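Local coordinates for protein malonyl CoA reductase (malonate semialdehyde-forming) (Sulfolobus tokodaii, PDB 2EP5) that probably reduces malonyl-CoA to malonate semialdehyde (3-oxopropanoate) with NADPH, and belongs to the aspartate-semialdehyde dehydrogenase family, at residues Glu91-Glu94 and Leu95-Lys99; Met191-Gly195 and Asn196-Tyr200; Val341-Met344 and Lys345-Tyr349. All coordinates share one frame; numbering follows the deposited sequence.

Overall arrangement
Along the chain the three contacts follow in series, each within one continuous piece of backbone. Contact 1 is the later part of helix 87-99, the crossover between strands 80-83 and 103-106 in the parallel, Rossmann-type sheet of the NAD-binding domain. Contact 2 ends helix 190-193 in the dimerisation domain. Contact 3 closes helix 334-347, the last helix of the chain, which packs on strand 103-106. Contacts 1 and 3, with centres about 22 Å apart and nearest atoms about 10 Å apart, thus both belong to the nucleotide-binding half. Contact 2, its centre about 36 Å from contact 1 and 41 Å from contact 3, belongs to the subunit interface.

Contact 1: Glu91-Glu94 and Leu95-Lys99; sequences ESIE and LELVK
Ile93 and Leu97, one helical turn apart, bring their methyl groups loosely together, Ile93 CG2 lying 4.4 Å from Leu97 CD1. In Leu97 CG stands anti to the carbonyl carbon (chi1 -72°), which lays the base of the branch over the backbone carbonyl one turn back: its CG is 3.5 Å from Ile93 O. Val98 repeats this with one branch, CG2 resting 3.4 Å from Glu94 O, while Leu95 swings CG to the other side and meets Glu91 O through CB alone. Beneath these side chains runs regular alpha-helical bonding: Leu95 N to Glu91 O (2.9 Å), Glu96 N to Ser92 O, Leu97 N to Ile93 O and Val98 N to Glu94 O (3.1 Å). Buried Glu94 stretches out beyond CG (chi2 -177°) and projects its carboxylate outward from the helix. There OE1 forms a salt bridge with Lys147 and OE2 is hydrogen-bonded to Ser106 OG and Ser83 OG, which probably compensates the buried charge and fixes its rotation. The helix is the connection of a beta-alpha-beta unit between strands 80-83 and 103-106: Leu97 and Val98 pack on Val104, and Ile93 and Leu97 reach Leu10 of strand 5-10.

Contact 2: Met191-Gly195 and Asn196-Tyr200; sequences MAIEG and NIIPY
With chi1 at -173°, Asn196 sets its CG anti to the backbone N, which brings the amide to the end of helix 190-193, where ND2 donates to Ala192 O at 3.2 Å. The bond is fairly straight (156° at the hydrogen), and the acceptor lies 15° out of the amide plane. Ile193 likewise extends CG1 anti to its N, and the Ile193 and Ile198 side chains cross at a slant, Ile193 CD1 4.0 Å from Ile198 CG1; Ile198 CD1 also lies 3.8 Å from Ala192 O. The chain reverses in a type II beta turn from Ile193 to Asn196, closed by a weak bond from Asn196 N to Ile193 O (2.8 Å). Gly195 occupies its third position, where positive phi favours glycine. The amide also forms hydrogen bonds from ND2 to OE1 of Gln295 and from N of Ile297 to OD1, both residues of the second subunit. An alanine here would lose the amide and is likely to leave Ala192 O and both those subunit partners without their mates. Arg241 of the third subunit hydrogen-bonds Met191 O. Beyond the turn, Ile198 pairs by backbone bonds with Arg237, and Ile197 packs on Ile236, both of strand 230-237.

Contact 3: Val341-Met344 and Lys345-Tyr349; sequences VEVM and KELGY
The ring of Tyr349 meets Met344 O at its edge, in the ring plane, with CD1 4.0 Å from that oxygen. CG of the tyrosine stands beside its backbone N (chi1 -59°), which leaves the ring edge next to Met344 O, and Tyr349 CB packs on Met344 CB at 4.3 Å. The weak bond from Tyr349 N to Met344 O (3.0 Å) encloses the one from Gly348 N to Lys345 O (3.1 Å), the pair that makes a Schellman motif at the helix end. Gly348 takes positive phi, at angles where a side chain would collide with the carbonyl O of Leu347. Leu347 N bonds to Val343 O at 2.8 Å and, weakly, to Met344 O. Upstream the alpha-helical pattern is regular, with Lys345 N on Val341 O and Glu346 N on Glu342 O. Val343 and Leu347 run alongside each other in the same direction, Val343 CG1 3.8 Å from Leu347 CD1, and Leu347 CG rests 3.4 Å from Val343 O. On another side of the helix Glu342 extends its carboxylate to a hydrogen bond with Thr279. Val341 and Met344 pack on Val105, and Met344 and Tyr349 both touch Leu132, so the last turns of helix 334-347 pack on both strand 103-106 and helix 132-140.

Contact 1: Glu91-Glu94 and Leu95-Lys99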
loop_
_atom_site.group_PDB
_atom_site.type_symbol
_atom_site.label_atom_id
_atom_site.label_comp_id
_atom_site.label_asym_id
_atom_site.label_seq_id
_atom_site.Cartn_x
_atom_site.Cartn_y
_atom_site.Cartn_z
ATOM N N GLU A 91 -35.239 0.154 0.135
ATOM C CA GLU A 91 -36.567 0.493 -0.376
ATOM C C GLU A 91 -37.732 -0.156 0.360
ATOM O O GLU A 91 -38.546 0.538 0.964
ATOM C CB GLU A 91 -36.685 0.194 -1.876
ATOM C CG GLU A 91 -37.834 0.985 -2.525
ATOM C CD GLU A 91 -38.006 0.726 -4.013
ATOM O OE1 GLU A 91 -36.996 0.703 -4.743
ATOM O OE2 GLU A 91 -39.161 0.564 -4.463
ATOM N N SER A 92 -37.818 -1.480 0.309
ATOM C CA SER A 92 -38.906 -2.179 0.975
ATOM C C SER A 92 -39.011 -1.826 2.455
ATOM O O SER A 92 -40.064 -1.407 2.936
ATOM C CB SER A 92 -38.723 -3.690 0.843
ATOM O OG SER A 92 -38.697 -4.083 -0.516
ATOM N N ILE A 93 -37.907 -2.001 3.171
ATOM C CA ILE A 93 -37.870 -1.739 4.603
ATOM C C ILE A 93 -38.329 -0.336 4.951
ATOM O O ILE A 93 -39.285 -0.152 5.703
ATOM C CB ILE A 93 -36.450 -1.979 5.154
ATOM C CG1 ILE A 93 -36.076 -3.446 4.958
ATOM C CG2 ILE A 93 -36.383 -1.615 6.624
ATOM C CD1 ILE A 93 -34.608 -3.750 5.229
ATOM N N GLU A 94 -37.658 0.657 4.392
ATOM C CA GLU A 94 -38.007 2.037 4.673
ATOM C C GLU A 94 -39.424 2.400 4.243
ATOM O O GLU A 94 -40.081 3.210 4.889
ATOM C CB GLU A 94 -36.996 2.969 4.009
ATOM C CG GLU A 94 -35.571 2.760 4.508
ATOM C CD GLU A 94 -34.576 3.739 3.898
ATOM O OE1 GLU A 94 -34.989 4.581 3.065
ATOM O OE2 GLU A 94 -33.380 3.657 4.252
ATOM N N LEU A 95 -39.898 1.805 3.154
ATOM C CA LEU A 95 -41.241 2.110 2.672
ATOM C C LEU A 95 -42.298 1.635 3.656
ATOM O O LEU A 95 -43.244 2.369 3.960
ATOM C CB LEU A 95 -41.486 1.463 1.305
ATOM C CG LEU A 95 -42.850 1.704 0.651
ATOM C CD1 LEU A 95 -43.133 3.208 0.542
ATOM C CD2 LEU A 95 -42.857 1.058 -0.728
ATOM N N GLU A 96 -42.133 0.408 4.153
ATOM C CA GLU A 96 -43.082 -0.151 5.108
ATOM C C GLU A 96 -43.146 0.648 6.392
ATOM O O GLU A 96 -44.232 0.833 6.954
ATOM C CB GLU A 96 -42.742 -1.609 5.431
ATOM C CG GLU A 96 -43.374 -2.586 4.464
ATOM C CD GLU A 96 -44.861 -2.305 4.253
ATOM O OE1 GLU A 96 -45.638 -2.417 5.231
ATOM O OE2 GLU A 96 -45.247 -1.961 3.110
ATOM N N LEU A 97 -41.988 1.119 6.853
ATOM C CA LEU A 97 -41.919 1.911 8.077
ATOM C C LEU A 97 -42.672 3.225 7.909
ATOM O O LEU A 97 -43.479 3.598 8.762
ATOM C CB LEU A 97 -40.459 2.194 8.466
ATOM C CG LEU A 97 -39.663 0.996 8.995
ATOM C CD1 LEU A 97 -38.200 1.390 9.208
ATOM C CD2 LEU A 97 -40.296 0.497 10.290
ATOM N N VAL A 98 -42.406 3.919 6.804
ATOM C CA VAL A 98 -43.057 5.192 6.517
ATOM C C VAL A 98 -44.560 5.011 6.315
ATOM O O VAL A 98 -45.344 5.893 6.662
ATOM C CB VAL A 98 -42.447 5.860 5.262
ATOM C CG1 VAL A 98 -43.309 7.036 4.813
ATOM C CG2 VAL A 98 -41.050 6.349 5.578
ATOM N N LYS A 99 -44.959 3.875 5.751
ATOM C CA LYS A 99 -46.377 3.603 5.545
ATOM C C LYS A 99 -47.063 3.401 6.898
ATOM O O LYS A 99 -48.241 3.713 7.062
ATOM C CB LYS A 99 -46.571 2.354 4.687
ATOM C CG LYS A 99 -46.388 2.575 3.202
ATOM C CD LYS A 99 -46.682 1.295 2.437
ATOM C CE LYS A 99 -46.608 1.507 0.934
ATOM N NZ LYS A 99 -46.928 0.249 0.200
#

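Contact 2: Met191-Gly195 and Asn196-Tyr200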
loop_
_atom_site.group_PDB
_atom_site.type_symbol
_atom_site.label_atom_id
_atom_site.label_comp_id
_atom_site.label_asym_id
_atom_site.label_seq_id
_atom_site.Cartn_x
_atom_site.Cartn_y
_atom_site.Cartn_z
ATOM N N MET A 191 -5.780 -7.241 -3.245
ATOM C CA MET A 191 -5.205 -7.595 -4.534
ATOM C C MET A 191 -5.738 -6.739 -5.683
ATOM O O MET A 191 -5.006 -6.418 -6.618
ATOM C CB MET A 191 -5.490 -9.067 -4.838
ATOM C CG MET A 191 -4.787 -10.062 -3.919
ATOM S SD MET A 191 -2.992 -10.015 -4.108
ATOM C CE MET A 191 -2.816 -10.714 -5.741
ATOM N N ALA A 192 -7.008 -6.358 -5.599
ATOM C CA ALA A 192 -7.643 -5.580 -6.652
ATOM C C ALA A 192 -7.291 -4.104 -6.714
ATOM O O ALA A 192 -7.245 -3.527 -7.802
ATOM C CB ALA A 192 -9.163 -5.728 -6.558
ATOM N N ILE A 193 -7.025 -3.489 -5.566
ATOM C CA ILE A 193 -6.759 -2.059 -5.566
ATOM C C ILE A 193 -5.369 -1.552 -5.160
ATOM O O ILE A 193 -4.933 -0.511 -5.647
ATOM C CB ILE A 193 -7.823 -1.328 -4.695
ATOM C CG1 ILE A 193 -7.708 0.182 -4.872
ATOM C CG2 ILE A 193 -7.631 -1.680 -3.231
ATOM C CD1 ILE A 193 -8.000 0.662 -6.288
ATOM N N GLU A 194 -4.669 -2.263 -4.287
ATOM C CA GLU A 194 -3.365 -1.782 -3.848
ATOM C C GLU A 194 -2.380 -1.524 -4.994
ATOM O O GLU A 194 -2.211 -2.347 -5.905
ATOM C CB GLU A 194 -2.765 -2.731 -2.792
ATOM C CG GLU A 194 -1.929 -3.879 -3.304
ATOM C CD GLU A 194 -0.508 -3.460 -3.604
ATOM O OE1 GLU A 194 -0.018 -2.531 -2.922
ATOM O OE2 GLU A 194 0.118 -4.065 -4.508
ATOM N N GLY A 195 -1.749 -0.356 -4.932
ATOM C CA GLY A 195 -0.806 0.048 -5.954
ATOM C C GLY A 195 -1.505 0.115 -7.298
ATOM O O GLY A 195 -0.871 -0.008 -8.339
ATOM N N ASN A 196 -2.817 0.334 -7.281
ATOM C CA ASN A 196 -3.574 0.365 -8.524
ATOM C C ASN A 196 -4.673 1.431 -8.567
ATOM O O ASN A 196 -4.871 2.197 -7.625
ATOM C CB ASN A 196 -4.171 -1.026 -8.764
ATOM C CG ASN A 196 -4.833 -1.155 -10.122
ATOM O OD1 ASN A 196 -4.268 -0.757 -11.140
ATOM N ND2 ASN A 196 -6.037 -1.724 -10.145
ATOM N N ILE A 197 -5.375 1.477 -9.689
ATOM C CA ILE A 197 -6.463 2.422 -9.878
ATOM C C ILE A 197 -7.519 1.796 -10.779
ATOM O O ILE A 197 -7.196 1.164 -11.775
ATOM C CB ILE A 197 -5.918 3.748 -10.454
ATOM C CG1 ILE A 197 -5.360 4.574 -9.289
ATOM C CG2 ILE A 197 -7.001 4.500 -11.227
ATOM C CD1 ILE A 197 -4.711 5.862 -9.660
ATOM N N ILE A 198 -8.778 1.937 -10.386
ATOM C CA ILE A 198 -9.911 1.395 -11.133
ATOM C C ILE A 198 -10.780 2.592 -11.499
ATOM O O ILE A 198 -11.513 3.118 -10.653
ATOM C CB ILE A 198 -10.724 0.417 -10.271
ATOM C CG1 ILE A 198 -9.787 -0.638 -9.675
ATOM C CG2 ILE A 198 -11.811 -0.246 -11.116
ATOM C CD1 ILE A 198 -10.441 -1.581 -8.684
ATOM N N PRO A 199 -10.717 3.031 -12.773
ATOM C CA PRO A 199 -11.470 4.179 -13.288
ATOM C C PRO A 199 -12.975 3.987 -13.406
ATOM O O PRO A 199 -13.635 4.671 -14.188
ATOM C CB PRO A 199 -10.804 4.438 -14.637
ATOM C CG PRO A 199 -10.539 3.056 -15.114
ATOM C CD PRO A 199 -9.983 2.364 -13.867
ATOM N N TYR A 200 -13.524 3.077 -12.617
ATOM C CA TYR A 200 -14.947 2.825 -12.680
ATOM C C TYR A 200 -15.580 2.409 -11.353
ATOM O O TYR A 200 -15.072 1.540 -10.647
ATOM C CB TYR A 200 -15.229 1.751 -13.738
ATOM C CG TYR A 200 -16.695 1.383 -13.880
ATOM C CD1 TYR A 200 -17.627 2.318 -14.337
ATOM C CD2 TYR A 200 -17.148 0.099 -13.563
ATOM C CE1 TYR A 200 -18.981 1.987 -14.478
ATOM C CE2 TYR A 200 -18.500 -0.244 -13.701
ATOM C CZ TYR A 200 -19.408 0.709 -14.159
ATOM O OH TYR A 200 -20.735 0.390 -14.286
#

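Contact 3: Val341-Met344 and Lys345-Tyr349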
loop_
_atom_site.group_PDB
_atom_site.type_symbol
_atom_site.label_atom_id
_atom_site.label_comp_id
_atom_site.label_asym_id
_atom_site.label_seq_id
_atom_site.Cartn_x
_atom_site.Cartn_y
_atom_site.Cartn_z
ATOM N N VAL A 341 -31.251 15.546 11.109
ATOM C CA VAL A 341 -32.214 15.407 12.202
ATOM C C VAL A 341 -32.158 16.649 13.100
ATOM O O VAL A 341 -33.198 17.177 13.504
ATOM C CB VAL A 341 -31.944 14.149 13.082
ATOM C CG1 VAL A 341 -32.989 14.066 14.185
ATOM C CG2 VAL A 341 -31.987 12.885 12.236
ATOM N N GLU A 342 -30.952 17.122 13.401
ATOM C CA GLU A 342 -30.822 18.308 14.251
ATOM C C GLU A 342 -31.574 19.489 13.627
ATOM O O GLU A 342 -32.310 20.204 14.312
ATOM C CB GLU A 342 -29.345 18.672 14.452
ATOM C CG GLU A 342 -28.470 17.484 14.828
ATOM C CD GLU A 342 -27.047 17.872 15.205
ATOM O OE1 GLU A 342 -26.547 18.908 14.721
ATOM O OE2 GLU A 342 -26.418 17.127 15.981
ATOM N N VAL A 343 -31.395 19.686 12.326
ATOM C CA VAL A 343 -32.068 20.773 11.624
ATOM C C VAL A 343 -33.592 20.636 11.726
ATOM O O VAL A 343 -34.294 21.613 11.991
ATOM C CB VAL A 343 -31.675 20.801 10.126
ATOM C CG1 VAL A 343 -32.559 21.788 9.380
ATOM C CG2 VAL A 343 -30.201 21.173 9.971
ATOM N N MET A 344 -34.090 19.422 11.504
ATOM C CA MET A 344 -35.519 19.149 11.560
ATOM C C MET A 344 -36.093 19.525 12.924
ATOM O O MET A 344 -37.178 20.098 13.009
ATOM C CB MET A 344 -35.786 17.668 11.265
ATOM C CG MET A 344 -35.565 17.261 9.811
ATOM S SD MET A 344 -35.671 15.473 9.547
ATOM C CE MET A 344 -37.440 15.219 9.451
ATOM N N LYS A 345 -35.368 19.206 13.992
ATOM C CA LYS A 345 -35.829 19.554 15.331
ATOM C C LYS A 345 -35.845 21.081 15.433
ATOM O O LYS A 345 -36.809 21.675 15.914
ATOM C CB LYS A 345 -34.896 18.956 16.390
ATOM C CG LYS A 345 -35.232 19.345 17.829
ATOM C CD LYS A 345 -36.608 18.848 18.246
ATOM C CE LYS A 345 -36.960 19.297 19.665
ATOM N NZ LYS A 345 -38.286 18.780 20.117
ATOM N N GLU A 346 -34.772 21.705 14.958
ATOM C CA GLU A 346 -34.640 23.159 14.972
ATOM C C GLU A 346 -35.773 23.864 14.218
ATOM O O GLU A 346 -36.207 24.947 14.609
ATOM C CB GLU A 346 -33.291 23.553 14.359
ATOM C CG GLU A 346 -33.050 25.052 14.208
ATOM C CD GLU A 346 -33.084 25.779 15.531
ATOM O OE1 GLU A 346 -32.713 25.160 16.553
ATOM O OE2 GLU A 346 -33.470 26.968 15.552
ATOM N N LEU A 347 -36.254 23.250 13.142
ATOM C CA LEU A 347 -37.317 23.847 12.344
ATOM C C LEU A 347 -38.733 23.430 12.748
ATOM O O LEU A 347 -39.715 23.921 12.188
ATOM C CB LEU A 347 -37.082 23.546 10.862
ATOM C CG LEU A 347 -35.774 24.117 10.314
ATOM C CD1 LEU A 347 -35.650 23.837 8.818
ATOM C CD2 LEU A 347 -35.743 25.616 10.582
ATOM N N GLY A 348 -38.847 22.523 13.712
ATOM C CA GLY A 348 -40.168 22.107 14.150
ATOM C C GLY A 348 -40.792 20.906 13.465
ATOM O O GLY A 348 -41.925 20.547 13.777
ATOM N N TYR A 349 -40.094 20.289 12.518
ATOM C CA TYR A 349 -40.644 19.101 11.880
ATOM C C TYR A 349 -40.433 17.976 12.880
ATOM O O TYR A 349 -41.101 16.948 12.827
ATOM C CB TYR A 349 -39.905 18.769 10.587
ATOM C CG TYR A 349 -39.930 19.867 9.556
ATOM C CD1 TYR A 349 -39.004 20.908 9.592
ATOM C CD2 TYR A 349 -40.876 19.862 8.537
ATOM C CE1 TYR A 349 -39.018 21.918 8.630
ATOM C CE2 TYR A 349 -40.901 20.866 7.570
ATOM C CZ TYR A 349 -39.972 21.888 7.619
ATOM O OH TYR A 349 -39.992 22.871 6.658
#